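Local coordinates for protein dihydropyrimidinase (Brevibacillus agri, PDB 3SFW) that catalyses the hydrolytic opening of dihydropyrimidine rings, probably by means of the zinc ions bound in its amidohydrolase barrel, at residues A[90-94]-A[105-109]; A[301-305]-A[358-363]; A[347-352]-A[421-427]. All coordinates share one frame; numbering follows the deposited sequence.

How the contacts relate
From the N terminus, contact 1 comes first and closes a short loop: only ten residues separate segments 90-94 and 105-109, and helix 101-112 folds back against strand 86-93 in a beta-alpha-beta unit of the barrel. Contacts 2 and 3 follow much later, closing loops of 52 and 68 intervening residues; their segments alternate along the chain, so the two cross. Contact 2 brings the end of helix 295-305 to the start of helix 361-376, whereas contact 3 lays the intervening helix 345-354 on strand 422-432. The two touch through packing. Contact 1 lies on the opposite side of the chain's centre, although its strand and that of contact 3 belong to the same mixed sheet.

Contact 1 (A[90-94]-A[105-109]); sequences VDFCL and IATWH
Trp108 and Asp91 supply the polar link between helix and strand: Trp108 NE1 donates to Asp91 OD1 over 3.0 Å with an N-H...O angle of 150°. The acceptor lies at the indole edge, in the ring plane, met nearly along its C-O bond. Because Asp91 CG stands opposite the backbone N (chi1 -165°), the carboxylate reaches the helix while OD2 is hydrogen-bonded to Thr59 OG1 and Leu61 N, fixing the group's rotation.

Over the ring, Cys93 CA sits 3.5 Å from the centroid of the five-membered ring of Trp108, a CH-pi contact, and Leu94 N lies above the same face, 3.5 Å from Trp108 CH2. This is the packing of a beta-alpha-beta crossover, strand 86-93 to helix 101-112 to strand 119-124; the Phe92 side chain leaves the strand on the side away from the helix, and its ring packs on those of the zinc ligands His58 (edge-to-face) and His60. With an alanine in place of Trp108, Asp91 OD1 would probably lose its N-H mate and a gap would open over Cys93.

Cys93 SG approaches the five-membered Trp108 ring obliquely, 4.3 Å from its centroid, and Leu94 CB rests 3.8 Å from Trp108 CH2.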
# COMPACT_ATOMS: atom_id res chain seq x y z
N VAL A 90 -7.20 21.52 26.62
CA VAL A 90 -6.80 22.51 25.63
C VAL A 90 -8.00 22.71 24.75
O VAL A 90 -8.49 21.74 24.09
CB VAL A 90 -5.56 22.08 24.80
CG1 VAL A 90 -5.00 23.33 24.05
CG2 VAL A 90 -4.44 21.48 25.75
N ASP A 91 -8.57 23.91 24.85
CA ASP A 91 -9.87 24.22 24.25
C ASP A 91 -9.71 25.01 22.94
O ASP A 91 -8.78 25.80 22.80
CB ASP A 91 -10.65 25.07 25.28
CG ASP A 91 -12.13 25.15 24.98
OD1 ASP A 91 -12.52 26.08 24.26
OD2 ASP A 91 -12.88 24.25 25.47
N PHE A 92 -10.62 24.81 21.99
CA PHE A 92 -10.57 25.55 20.72
C PHE A 92 -11.16 26.97 20.77
O PHE A 92 -12.41 27.15 20.75
CB PHE A 92 -11.25 24.70 19.62
CG PHE A 92 -10.46 23.49 19.24
CD1 PHE A 92 -10.72 22.24 19.82
CD2 PHE A 92 -9.46 23.58 18.31
CE1 PHE A 92 -10.00 21.13 19.48
CE2 PHE A 92 -8.69 22.47 17.97
CZ PHE A 92 -8.96 21.23 18.59
N CYS A 93 -10.28 27.94 20.65
CA CYS A 93 -10.68 29.35 20.49
C CYS A 93 -11.08 29.60 19.03
O CYS A 93 -10.26 29.49 18.08
CB CYS A 93 -9.50 30.23 20.89
SG CYS A 93 -9.81 31.99 20.55
N LEU A 94 -12.36 29.91 18.82
CA LEU A 94 -12.86 30.08 17.46
C LEU A 94 -12.67 31.52 17.01
O LEU A 94 -12.71 32.44 17.82
CB LEU A 94 -14.34 29.75 17.40
CG LEU A 94 -14.70 28.38 17.95
CD1 LEU A 94 -16.23 28.17 17.74
CD2 LEU A 94 -13.89 27.24 17.23
N ILE A 105 -8.90 35.57 21.00
CA ILE A 105 -8.14 35.10 22.17
C ILE A 105 -8.57 35.78 23.48
O ILE A 105 -8.77 35.12 24.53
CB ILE A 105 -6.59 35.27 21.92
CG1 ILE A 105 -6.18 34.41 20.71
CG2 ILE A 105 -5.78 35.00 23.22
CD1 ILE A 105 -4.76 34.78 20.12
N ALA A 106 -8.81 37.09 23.42
CA ALA A 106 -9.30 37.79 24.63
C ALA A 106 -10.68 37.29 25.08
O ALA A 106 -10.94 37.11 26.30
CB ALA A 106 -9.32 39.34 24.37
N THR A 107 -11.54 37.04 24.10
CA THR A 107 -12.86 36.48 24.37
C THR A 107 -12.80 35.12 25.07
O THR A 107 -13.51 34.88 26.09
CB THR A 107 -13.65 36.36 23.08
OG1 THR A 107 -13.87 37.68 22.57
CG2 THR A 107 -15.03 35.68 23.35
N TRP A 108 -11.90 34.27 24.59
CA TRP A 108 -11.68 32.98 25.26
C TRP A 108 -11.08 33.05 26.66
O TRP A 108 -11.48 32.31 27.54
CB TRP A 108 -10.91 31.99 24.33
CG TRP A 108 -11.77 30.93 23.75
CD1 TRP A 108 -11.77 29.60 24.12
CD2 TRP A 108 -12.83 31.09 22.80
NE1 TRP A 108 -12.79 28.94 23.48
CE2 TRP A 108 -13.43 29.80 22.63
CE3 TRP A 108 -13.36 32.19 22.08
CZ2 TRP A 108 -14.55 29.59 21.80
CZ3 TRP A 108 -14.44 31.96 21.19
CH2 TRP A 108 -15.00 30.67 21.04
N HIS A 109 -10.12 33.97 26.90
CA HIS A 109 -9.63 34.16 28.26
C HIS A 109 -10.78 34.58 29.17
O HIS A 109 -10.86 34.12 30.32
CB HIS A 109 -8.51 35.20 28.27
CG HIS A 109 -7.16 34.65 27.93
ND1 HIS A 109 -6.46 33.83 28.79
CD2 HIS A 109 -6.44 34.69 26.78
CE1 HIS A 109 -5.30 33.50 28.23
NE2 HIS A 109 -5.28 33.98 27.00

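Contact 2 (A[301-305]-A[358-363]); sequences WSALK and KISLNQ
Lys358 lays its aliphatic chain over one face of the Trp301 indole, with CD 3.5 Å from the centroid of the five-membered ring and only 6° off its normal, a CH-pi contact. Extended beyond CG, the lysine also brings CB to 3.8 Å from Trp301 CE3, while its NZ has a long, weak ion pair with Asp298. Its carbonyl meets helix 295-305 as well: Lys358 O is 3.4 Å from Lys305 CB.

Ile359 follows as a wedge between two hydrophobic side chains. With CG1 in the crowded position between backbone N and carbonyl carbon (chi1 46°), CD1 is sent to the edge of the Trp301 ring while the other branch, CG2, packs 4.0 Å from Leu304 CB.

Ser360 turns the chain into helix 361-376, and its OG is also hydrogen-bonded to Pro461 O of the second subunit. Lys305 reaches the same subunit with NZ, which bonds Gly256 O and Asn258 OD1 there.

Gln363 uses both ends of its amide. NE2 donates to Lys305 O at 2.8 Å; the acceptor lies near the glutamine's amide plane, while NE2 is tilted 22° from the carbonyl plane of Lys305. OE1 accepts from Ser360 N, and these two bonds hold the amide's rotation. With Gln363 N donating to Ser360 OG at 3.0 Å, the pair forms a capping box, here joined by its glutamine to the C-terminal end of helix 295-305.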
# COMPACT_ATOMS: atom_id res chain seq x y z
N TRP A 301 -8.10 0.84 17.66
CA TRP A 301 -7.40 0.29 18.80
C TRP A 301 -6.03 -0.21 18.36
O TRP A 301 -5.05 0.05 19.05
CB TRP A 301 -8.17 -0.91 19.42
CG TRP A 301 -9.35 -0.51 20.34
CD1 TRP A 301 -10.69 -0.86 20.18
CD2 TRP A 301 -9.27 0.18 21.57
NE1 TRP A 301 -11.43 -0.39 21.25
CE2 TRP A 301 -10.58 0.26 22.11
CE3 TRP A 301 -8.20 0.75 22.30
CZ2 TRP A 301 -10.83 0.85 23.34
CZ3 TRP A 301 -8.48 1.37 23.48
CH2 TRP A 301 -9.76 1.40 24.01
N SER A 302 -5.99 -0.90 17.23
CA SER A 302 -4.68 -1.38 16.66
C SER A 302 -3.73 -0.20 16.43
O SER A 302 -2.52 -0.31 16.64
CB SER A 302 -4.91 -2.07 15.31
OG SER A 302 -5.47 -3.34 15.50
N ALA A 303 -4.27 0.91 15.94
CA ALA A 303 -3.43 2.05 15.58
C ALA A 303 -2.86 2.67 16.86
O ALA A 303 -1.72 3.13 16.88
CB ALA A 303 -4.28 3.11 14.78
N LEU A 304 -3.68 2.73 17.92
CA LEU A 304 -3.14 3.19 19.24
C LEU A 304 -2.07 2.22 19.77
O LEU A 304 -0.99 2.65 20.19
CB LEU A 304 -4.30 3.30 20.28
CG LEU A 304 -5.29 4.44 19.96
CD1 LEU A 304 -6.50 4.29 20.92
CD2 LEU A 304 -4.64 5.84 20.25
N LYS A 305 -2.38 0.92 19.75
CA LYS A 305 -1.42 -0.09 20.23
C LYS A 305 -0.07 -0.01 19.49
O LYS A 305 1.02 -0.06 20.10
CB LYS A 305 -1.98 -1.48 20.03
CG LYS A 305 -1.01 -2.57 20.54
CD LYS A 305 -1.62 -3.97 20.38
CE LYS A 305 -1.97 -4.31 18.92
NZ LYS A 305 -2.29 -5.83 18.76
N LYS A 358 -6.02 -4.29 24.81
CA LYS A 358 -5.86 -3.55 23.56
C LYS A 358 -4.71 -2.59 23.55
O LYS A 358 -4.11 -2.36 22.49
CB LYS A 358 -7.14 -2.83 23.17
CG LYS A 358 -8.26 -3.87 23.07
CD LYS A 358 -9.54 -3.36 22.50
CE LYS A 358 -10.58 -4.51 22.44
NZ LYS A 358 -11.93 -4.01 21.95
N ILE A 359 -4.40 -2.02 24.71
CA ILE A 359 -3.22 -1.18 24.87
C ILE A 359 -2.64 -1.55 26.24
O ILE A 359 -3.39 -2.05 27.08
CB ILE A 359 -3.58 0.33 24.91
CG1 ILE A 359 -4.79 0.59 25.84
CG2 ILE A 359 -3.97 0.87 23.49
CD1 ILE A 359 -5.07 2.15 26.02
N SER A 360 -1.37 -1.22 26.51
CA SER A 360 -0.81 -1.46 27.85
C SER A 360 -1.17 -0.34 28.84
O SER A 360 -1.60 0.74 28.43
CB SER A 360 0.71 -1.62 27.82
OG SER A 360 1.34 -0.40 27.51
N LEU A 361 -0.98 -0.59 30.14
CA LEU A 361 -1.26 0.45 31.13
C LEU A 361 -0.31 1.64 30.89
O LEU A 361 -0.72 2.79 31.02
CB LEU A 361 -1.09 -0.10 32.55
CG LEU A 361 -1.37 0.89 33.68
CD1 LEU A 361 -2.75 1.50 33.52
CD2 LEU A 361 -1.28 0.18 35.01
N ASN A 362 0.95 1.38 30.49
CA ASN A 362 1.86 2.50 30.22
C ASN A 362 1.42 3.27 28.97
O ASN A 362 1.42 4.52 28.96
CB ASN A 362 3.33 2.05 30.02
CG ASN A 362 3.93 1.46 31.28
OD1 ASN A 362 4.08 2.15 32.34
ND2 ASN A 362 4.23 0.17 31.22
N GLN A 363 0.99 2.55 27.94
CA GLN A 363 0.44 3.22 26.76
C GLN A 363 -0.77 4.09 27.08
O GLN A 363 -0.90 5.18 26.52
CB GLN A 363 0.09 2.25 25.63
CG GLN A 363 1.34 1.59 25.00
CD GLN A 363 0.93 0.64 23.87
OE1 GLN A 363 -0.03 -0.13 24.02
NE2 GLN A 363 1.60 0.76 22.71

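Contact 3 (A[347-352]-A[421-427]); sequences TILFSE and MQVHGDV
Ser351 of helix 345-354 meets the backbone of Val423 and His424 on strand 422-432, which pairs antiparallel with strand 393-403, consistent with the beta-sandwich that accompanies the barrel in cyclic amidohydrolases. Helix and strand segments cross at 116°.

Followed outward, Ser351 CB lies 3.4 Å from His424 O. One bond further, a chi1 of -170° swings OG away from its own backbone N and onto the strand. There it lies 3.3 Å from Val423 CA and accepts from His424 N at 2.9 Å, with an N-H...O angle of 160°. The same hydroxyl donates to a water, which in turn donates hydrogen bonds to Glu352 OE2 and Gln422 O, so this buried group has a partner in each role. Glu352 OE1 forms a salt bridge with Lys356.

Nearby, Thr347 CG2 meets Val423 CG2 at 3.6 Å, and Phe350 lies against Gly425, whose backbone angles call for glycine and where a CB would also press tightly on the ring. The extended Met421 side chain reaches in, its CE 3.4 Å from Glu352 CG. His424 O, buried without a hydrogen-bond partner, sits in the plane of the Phe350 ring, 3.4 Å from CD2 at its edge.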
# COMPACT_ATOMS: atom_id res chain seq x y z
N THR A 347 -11.65 6.70 32.05
CA THR A 347 -12.17 5.38 32.50
C THR A 347 -12.48 4.43 31.35
O THR A 347 -12.13 3.24 31.41
CB THR A 347 -13.41 5.49 33.41
OG1 THR A 347 -13.04 6.19 34.61
CG2 THR A 347 -13.86 4.06 33.83
N ILE A 348 -13.03 4.95 30.27
CA ILE A 348 -13.30 4.12 29.09
C ILE A 348 -12.01 3.56 28.50
O ILE A 348 -11.93 2.38 28.16
CB ILE A 348 -14.13 4.86 28.05
CG1 ILE A 348 -15.55 5.08 28.63
CG2 ILE A 348 -14.18 4.11 26.72
CD1 ILE A 348 -16.44 5.91 27.72
N LEU A 349 -11.01 4.40 28.36
CA LEU A 349 -9.72 3.95 27.82
C LEU A 349 -9.09 2.88 28.74
O LEU A 349 -8.54 1.90 28.26
CB LEU A 349 -8.75 5.13 27.57
CG LEU A 349 -8.88 5.74 26.12
CD1 LEU A 349 -8.27 4.83 25.11
CD2 LEU A 349 -10.30 6.00 25.68
N PHE A 350 -9.22 3.05 30.04
CA PHE A 350 -8.67 2.02 30.96
C PHE A 350 -9.51 0.74 30.82
O PHE A 350 -8.97 -0.37 30.69
CB PHE A 350 -8.72 2.52 32.40
CG PHE A 350 -8.27 1.47 33.39
CD1 PHE A 350 -6.90 1.16 33.54
CD2 PHE A 350 -9.20 0.73 34.09
CE1 PHE A 350 -6.49 0.15 34.42
CE2 PHE A 350 -8.79 -0.30 34.98
CZ PHE A 350 -7.44 -0.59 35.12
N SER A 351 -10.82 0.88 30.91
CA SER A 351 -11.67 -0.31 31.05
C SER A 351 -11.81 -1.08 29.73
O SER A 351 -11.83 -2.31 29.71
CB SER A 351 -13.04 0.10 31.59
OG SER A 351 -13.80 -1.05 31.96
N GLU A 352 -11.97 -0.36 28.62
CA GLU A 352 -12.12 -1.05 27.35
C GLU A 352 -10.78 -1.29 26.71
O GLU A 352 -10.68 -2.08 25.76
CB GLU A 352 -13.00 -0.23 26.40
CG GLU A 352 -14.47 -0.30 26.83
CD GLU A 352 -15.03 -1.72 26.71
OE1 GLU A 352 -14.86 -2.35 25.64
OE2 GLU A 352 -15.65 -2.20 27.69
N MET A 421 -23.27 1.71 30.41
CA MET A 421 -22.00 0.99 30.16
C MET A 421 -21.35 0.51 31.44
O MET A 421 -21.12 1.28 32.36
CB MET A 421 -21.00 1.89 29.40
CG MET A 421 -19.79 1.12 28.89
SD MET A 421 -18.77 2.36 28.07
CE MET A 421 -17.29 1.39 27.74
N GLN A 422 -21.05 -0.78 31.52
CA GLN A 422 -20.30 -1.28 32.67
C GLN A 422 -18.81 -1.06 32.47
O GLN A 422 -18.24 -1.49 31.47
CB GLN A 422 -20.53 -2.78 32.84
CG GLN A 422 -22.00 -3.12 32.84
CD GLN A 422 -22.66 -2.59 34.03
OE1 GLN A 422 -23.44 -1.63 33.94
NE2 GLN A 422 -22.30 -3.12 35.21
N VAL A 423 -18.16 -0.49 33.48
CA VAL A 423 -16.69 -0.31 33.45
C VAL A 423 -16.07 -0.76 34.74
O VAL A 423 -16.74 -0.84 35.79
CB VAL A 423 -16.32 1.17 33.21
CG1 VAL A 423 -16.88 1.63 31.84
CG2 VAL A 423 -16.86 2.05 34.36
N HIS A 424 -14.76 -1.04 34.71
CA HIS A 424 -13.97 -1.04 35.92
C HIS A 424 -13.07 0.17 35.95
O HIS A 424 -12.50 0.55 34.93
CB HIS A 424 -13.07 -2.29 35.96
CG HIS A 424 -13.82 -3.56 36.08
ND1 HIS A 424 -13.63 -4.45 37.12
CD2 HIS A 424 -14.81 -4.09 35.31
CE1 HIS A 424 -14.46 -5.46 36.99
NE2 HIS A 424 -15.18 -5.28 35.89
N GLY A 425 -12.85 0.68 37.15
CA GLY A 425 -11.95 1.81 37.37
C GLY A 425 -12.75 3.00 37.88
O GLY A 425 -13.81 3.28 37.38
N ASP A 426 -12.27 3.62 38.95
CA ASP A 426 -12.96 4.75 39.56
C ASP A 426 -11.89 5.80 39.91
O ASP A 426 -10.84 5.48 40.50
CB ASP A 426 -13.73 4.27 40.82
CG ASP A 426 -14.89 5.20 41.22
OD1 ASP A 426 -15.31 6.05 40.41
OD2 ASP A 426 -15.40 5.04 42.36
N VAL A 427 -12.13 7.04 39.50
CA VAL A 427 -11.29 8.19 39.91
C VAL A 427 -11.63 8.61 41.34
O VAL A 427 -12.75 9.07 41.63
CB VAL A 427 -11.50 9.36 38.92
CG1 VAL A 427 -10.74 10.62 39.38
CG2 VAL A 427 -11.02 8.92 37.48
O HOH W 1 -15.78 -1.33 30.14